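Local atomic coordinates of putative xanthine dehydrogenase YAGS fad-binding subunit (Escherichia coli, PDB entry 5G5G), a protein that probably oxidises aldehydes to carboxylic acids as the molybdenum-carrying chain of a three-chain periplasmic aldehyde oxidase of the xanthine dehydrogenase family. Residues 439-444 against 582-587; 324-329 against 435-440. One frame throughout, in Å; residues are numbered along the deposited sequence.

Contact 1 of 2, residues 439-444 against 582-587; sequences FRNNLL and QQSTFA
Phe439 and Phe586 face each other as a non-hydrogen-bonded pair of antiparallel strands, their rings side by side on one surface of the sheet. From CB on the face shared with Phe586, CG stands anti to the backbone N (chi1 175°), and the Phe439 ring leans towards segment 582-587, meeting its neighbours atom by atom: CD1 lies 3.5 Å from Phe586 CE1, which comes in at the ring edge; CE1 touches Ser584 CB; and CZ ends 3.5 Å from Ser584 OG. The two ring planes stand 64° apart, an oblique pair.

Next along, Arg440 and Thr585 form a hydrogen-bonded pair. Arg440 N reaches Thr585 O at 3.0 Å, while Arg440 O takes two bonds, from Thr585 N at 2.8 Å and from the hydroxyl Thr585 OG1 at 2.8 Å, arriving from opposite faces of its carbonyl plane. The Arg440 guanidinium leaves the pair for Glu354 and Glu692, the latter lining the pocket of the dioxothiomolybdenum ion.

At the last bridged pair side chains join in. Ser584 OG donates to Asn441 OD1 (2.8 Å) within the amide's carbonyl plane; a leucine in place of Asn441 would probably leave that hydroxyl without its acceptor. Just beyond the strand Asn442 N gives Gln583 O a nearly straight bond (173°), though from above the carbonyl plane rather than along a lone pair, and Asn442 ND2 reaches Gln583 OE1 at 2.9 Å, the acceptor lying in the Asn442 amide plane.

Backbone bonds are thus backed by side-chain amide and hydroxyl bonds past the strand end, next to the Arg440 whose side chain comes near the molybdenum site.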
# COMPACT_ATOMS: atom_id res chain seq x y z
N PHE C 439 -7.82 15.58 -15.04
CA PHE C 439 -9.16 16.12 -15.06
C PHE C 439 -9.96 15.40 -14.01
O PHE C 439 -9.92 14.16 -13.95
CB PHE C 439 -9.79 15.87 -16.43
CG PHE C 439 -11.24 16.28 -16.52
CD1 PHE C 439 -11.55 17.61 -16.76
CD2 PHE C 439 -12.28 15.38 -16.20
CE1 PHE C 439 -12.88 18.03 -16.80
CE2 PHE C 439 -13.62 15.80 -16.19
CZ PHE C 439 -13.89 17.13 -16.51
N ARG C 440 -10.74 16.15 -13.24
CA ARG C 440 -11.66 15.56 -12.23
C ARG C 440 -12.70 16.58 -11.89
O ARG C 440 -12.37 17.75 -11.66
CB ARG C 440 -10.89 15.14 -10.99
CG ARG C 440 -11.69 14.38 -9.94
CD ARG C 440 -12.11 12.98 -10.37
NE ARG C 440 -12.88 12.38 -9.30
CZ ARG C 440 -13.56 11.23 -9.38
NH1 ARG C 440 -13.61 10.55 -10.53
NH2 ARG C 440 -14.21 10.76 -8.32
N ASN C 441 -13.96 16.19 -11.91
CA ASN C 441 -15.01 17.12 -11.59
C ASN C 441 -14.97 17.63 -10.12
O ASN C 441 -14.37 16.99 -9.24
CB ASN C 441 -16.37 16.53 -11.94
CG ASN C 441 -16.63 16.51 -13.45
OD1 ASN C 441 -16.20 17.40 -14.17
ND2 ASN C 441 -17.36 15.52 -13.91
N ASN C 442 -15.60 18.78 -9.92
CA ASN C 442 -15.80 19.33 -8.61
C ASN C 442 -17.25 19.12 -8.25
O ASN C 442 -18.12 19.58 -8.96
CB ASN C 442 -15.47 20.81 -8.58
CG ASN C 442 -15.63 21.40 -7.22
OD1 ASN C 442 -14.96 20.99 -6.30
ND2 ASN C 442 -16.53 22.38 -7.09
N LEU C 443 -17.52 18.44 -7.13
CA LEU C 443 -18.87 18.04 -6.73
C LEU C 443 -19.27 18.73 -5.42
O LEU C 443 -18.43 19.01 -4.60
CB LEU C 443 -18.92 16.52 -6.53
CG LEU C 443 -18.50 15.65 -7.72
CD1 LEU C 443 -18.52 14.16 -7.31
CD2 LEU C 443 -19.38 15.89 -8.95
N LEU C 444 -20.56 19.02 -5.26
CA LEU C 444 -21.04 19.74 -4.11
C LEU C 444 -22.08 18.90 -3.40
O LEU C 444 -22.92 18.33 -4.05
CB LEU C 444 -21.72 21.03 -4.54
CG LEU C 444 -20.89 22.17 -5.13
CD1 LEU C 444 -19.65 22.46 -4.31
CD2 LEU C 444 -20.54 21.92 -6.58
N GLN C 582 -20.10 23.96 -15.74
CA GLN C 582 -19.39 22.73 -15.47
C GLN C 582 -18.23 23.07 -14.52
O GLN C 582 -17.38 23.90 -14.86
CB GLN C 582 -18.83 22.12 -16.77
CG GLN C 582 -18.10 20.81 -16.56
CD GLN C 582 -18.98 19.76 -15.93
OE1 GLN C 582 -20.10 19.50 -16.37
NE2 GLN C 582 -18.50 19.19 -14.90
N GLN C 583 -18.21 22.47 -13.33
CA GLN C 583 -17.17 22.75 -12.35
C GLN C 583 -16.21 21.57 -12.36
O GLN C 583 -16.60 20.41 -12.07
CB GLN C 583 -17.74 22.92 -10.96
CG GLN C 583 -18.80 24.01 -10.88
CD GLN C 583 -19.22 24.30 -9.45
OE1 GLN C 583 -18.46 24.09 -8.50
NE2 GLN C 583 -20.46 24.77 -9.30
N SER C 584 -14.96 21.85 -12.70
CA SER C 584 -13.97 20.78 -12.76
C SER C 584 -12.62 21.32 -12.27
O SER C 584 -12.46 22.54 -11.97
CB SER C 584 -13.82 20.25 -14.22
OG SER C 584 -15.11 19.90 -14.78
N THR C 585 -11.71 20.38 -12.17
CA THR C 585 -10.32 20.59 -11.80
C THR C 585 -9.40 19.96 -12.82
O THR C 585 -9.77 18.98 -13.47
CB THR C 585 -10.05 20.05 -10.37
OG1 THR C 585 -10.11 18.63 -10.35
CG2 THR C 585 -11.03 20.67 -9.39
N PHE C 586 -8.21 20.55 -12.98
CA PHE C 586 -7.30 20.23 -14.07
C PHE C 586 -5.87 20.11 -13.57
O PHE C 586 -5.48 20.75 -12.57
CB PHE C 586 -7.37 21.35 -15.15
CG PHE C 586 -8.76 21.55 -15.69
CD1 PHE C 586 -9.22 20.79 -16.73
CD2 PHE C 586 -9.61 22.46 -15.10
CE1 PHE C 586 -10.51 20.93 -17.22
CE2 PHE C 586 -10.91 22.60 -15.55
CZ PHE C 586 -11.34 21.83 -16.64
N ALA C 587 -5.07 19.33 -14.28
CA ALA C 587 -3.64 19.21 -14.02
C ALA C 587 -2.85 18.95 -15.27
O ALA C 587 -3.37 18.44 -16.26
CB ALA C 587 -3.37 18.07 -13.01

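Contact 2 of 2, residues 324-329 against 435-440; sequences ELLYAG and VAAGFR
Leu325 and Leu326 supply the apolar part of this contact, meeting Phe439 and Ala437 on the strand. Both CB and CD1 of Leu325 lie by the far end of the aromatic ring, CD1 at 3.8 Å from Phe439 CZ. Leu326 works nearer the root of the same side chain: it slides past in the opposite direction, bringing CD1 to 4.0 Å from Phe439 CB. With its CG swung anti to the backbone N (chi1 -170°), Leu326 points its two methyls at the strand, and CD2 lies 4.3 Å from Ala437 CB, a looser touch. The two leucines therefore share one phenylalanine, tip and base.

The mixed apolar-polar element is Tyr327. Its OH lies 3.6 Å from Ala437 CB, while one face of its ring carries Leu326 CG, 3.6 Å above the ring plane and displaced towards the rim. On helix 354-372, Glu362 OE2 is hydrogen-bonded to that hydroxyl, and Glu362 OE1 accepts a hydrogen bond from Ala437 N.

No hydrogen bond passes directly between 324-329 and 435-440. The loop is held against the strand by dispersion between side chains, and the Tyr327 hydroxyl and the Ala437 N-H are both satisfied through Glu362, so one carboxylate of helix 354-372 joins loop and strand beside an otherwise apolar seam.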
# COMPACT_ATOMS: atom_id res chain seq x y z
N GLU C 324 -15.92 13.08 -22.36
CA GLU C 324 -17.04 13.91 -22.74
C GLU C 324 -16.73 15.37 -22.55
O GLU C 324 -17.46 16.21 -23.10
CB GLU C 324 -18.31 13.57 -21.92
CG GLU C 324 -18.72 12.10 -22.16
CD GLU C 324 -19.77 11.53 -21.23
OE1 GLU C 324 -20.24 12.23 -20.29
OE2 GLU C 324 -20.09 10.32 -21.41
N LEU C 325 -15.71 15.70 -21.79
CA LEU C 325 -15.46 17.11 -21.36
C LEU C 325 -14.05 17.62 -21.60
O LEU C 325 -13.83 18.84 -21.65
CB LEU C 325 -15.74 17.24 -19.84
CG LEU C 325 -17.20 17.16 -19.48
CD1 LEU C 325 -17.40 17.00 -17.97
CD2 LEU C 325 -17.99 18.35 -19.98
N LEU C 326 -13.07 16.73 -21.71
CA LEU C 326 -11.70 17.19 -21.69
C LEU C 326 -11.27 17.88 -22.99
O LEU C 326 -10.68 18.93 -22.90
CB LEU C 326 -10.74 16.06 -21.31
CG LEU C 326 -9.26 16.44 -21.00
CD1 LEU C 326 -9.13 17.59 -20.03
CD2 LEU C 326 -8.52 15.23 -20.44
N TYR C 327 -11.56 17.31 -24.16
CA TYR C 327 -11.05 17.89 -25.40
C TYR C 327 -12.19 18.30 -26.32
O TYR C 327 -13.27 17.74 -26.25
CB TYR C 327 -10.10 16.95 -26.12
CG TYR C 327 -8.94 16.57 -25.26
CD1 TYR C 327 -7.99 17.49 -24.94
CD2 TYR C 327 -8.81 15.28 -24.77
CE1 TYR C 327 -6.90 17.18 -24.13
CE2 TYR C 327 -7.69 14.93 -23.97
CZ TYR C 327 -6.75 15.88 -23.66
OH TYR C 327 -5.67 15.60 -22.84
N ALA C 328 -11.95 19.35 -27.12
CA ALA C 328 -12.88 19.76 -28.13
C ALA C 328 -13.06 18.64 -29.18
O ALA C 328 -12.21 17.73 -29.30
CB ALA C 328 -12.42 21.04 -28.81
N GLY C 329 -14.18 18.73 -29.88
CA GLY C 329 -14.52 17.82 -30.99
C GLY C 329 -16.02 17.83 -31.18
O GLY C 329 -16.75 17.54 -30.23
N VAL C 435 4.24 13.53 -20.96
CA VAL C 435 3.25 14.40 -20.40
C VAL C 435 1.88 13.80 -20.52
O VAL C 435 1.61 13.03 -21.46
CB VAL C 435 3.28 15.79 -21.10
CG1 VAL C 435 2.95 15.66 -22.60
CG2 VAL C 435 2.37 16.80 -20.43
N ALA C 436 1.02 14.20 -19.58
CA ALA C 436 -0.43 13.90 -19.68
C ALA C 436 -1.23 14.97 -18.94
O ALA C 436 -0.71 15.62 -18.00
CB ALA C 436 -0.76 12.52 -19.12
N ALA C 437 -2.50 15.09 -19.31
CA ALA C 437 -3.46 15.92 -18.61
C ALA C 437 -4.18 15.11 -17.53
O ALA C 437 -4.40 13.91 -17.68
CB ALA C 437 -4.49 16.45 -19.58
N GLY C 438 -4.54 15.82 -16.47
CA GLY C 438 -5.47 15.38 -15.48
C GLY C 438 -6.74 16.21 -15.47
O GLY C 438 -6.75 17.37 -15.82
N PHE C 439 -7.82 15.58 -15.04
CA PHE C 439 -9.16 16.12 -15.06
C PHE C 439 -9.96 15.40 -14.01
O PHE C 439 -9.92 14.16 -13.95
CB PHE C 439 -9.79 15.87 -16.43
CG PHE C 439 -11.24 16.28 -16.52
CD1 PHE C 439 -11.55 17.61 -16.76
CD2 PHE C 439 -12.28 15.38 -16.20
CE1 PHE C 439 -12.88 18.03 -16.80
CE2 PHE C 439 -13.62 15.80 -16.19
CZ PHE C 439 -13.89 17.13 -16.51
N ARG C 440 -10.74 16.15 -13.24
CA ARG C 440 -11.66 15.56 -12.23
C ARG C 440 -12.70 16.58 -11.89
O ARG C 440 -12.37 17.75 -11.66
CB ARG C 440 -10.89 15.14 -10.99
CG ARG C 440 -11.69 14.38 -9.94
CD ARG C 440 -12.11 12.98 -10.37
NE ARG C 440 -12.88 12.38 -9.30
CZ ARG C 440 -13.56 11.23 -9.38
NH1 ARG C 440 -13.61 10.55 -10.53
NH2 ARG C 440 -14.21 10.76 -8.32

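Following the chain from the N terminus, the loop 324-329 comes first, between strands 299-310 and 331-340. Contact 2 closes a loop of 105 residues, which takes in helices 354-372, 376-382 and 401-412, by bringing it to strand 429-441. Contact 1 then starts near the end of that same strand and closes the next loop, of 137 residues, by pairing it with the start of strand 584-596. The two closures follow one another, overlapping only at Phe439 and Arg440; neither lies inside the other. Together they let one strand join the two molybdopterin-binding family regions, with its sheet partner on one flank and the earlier loop against its side chains.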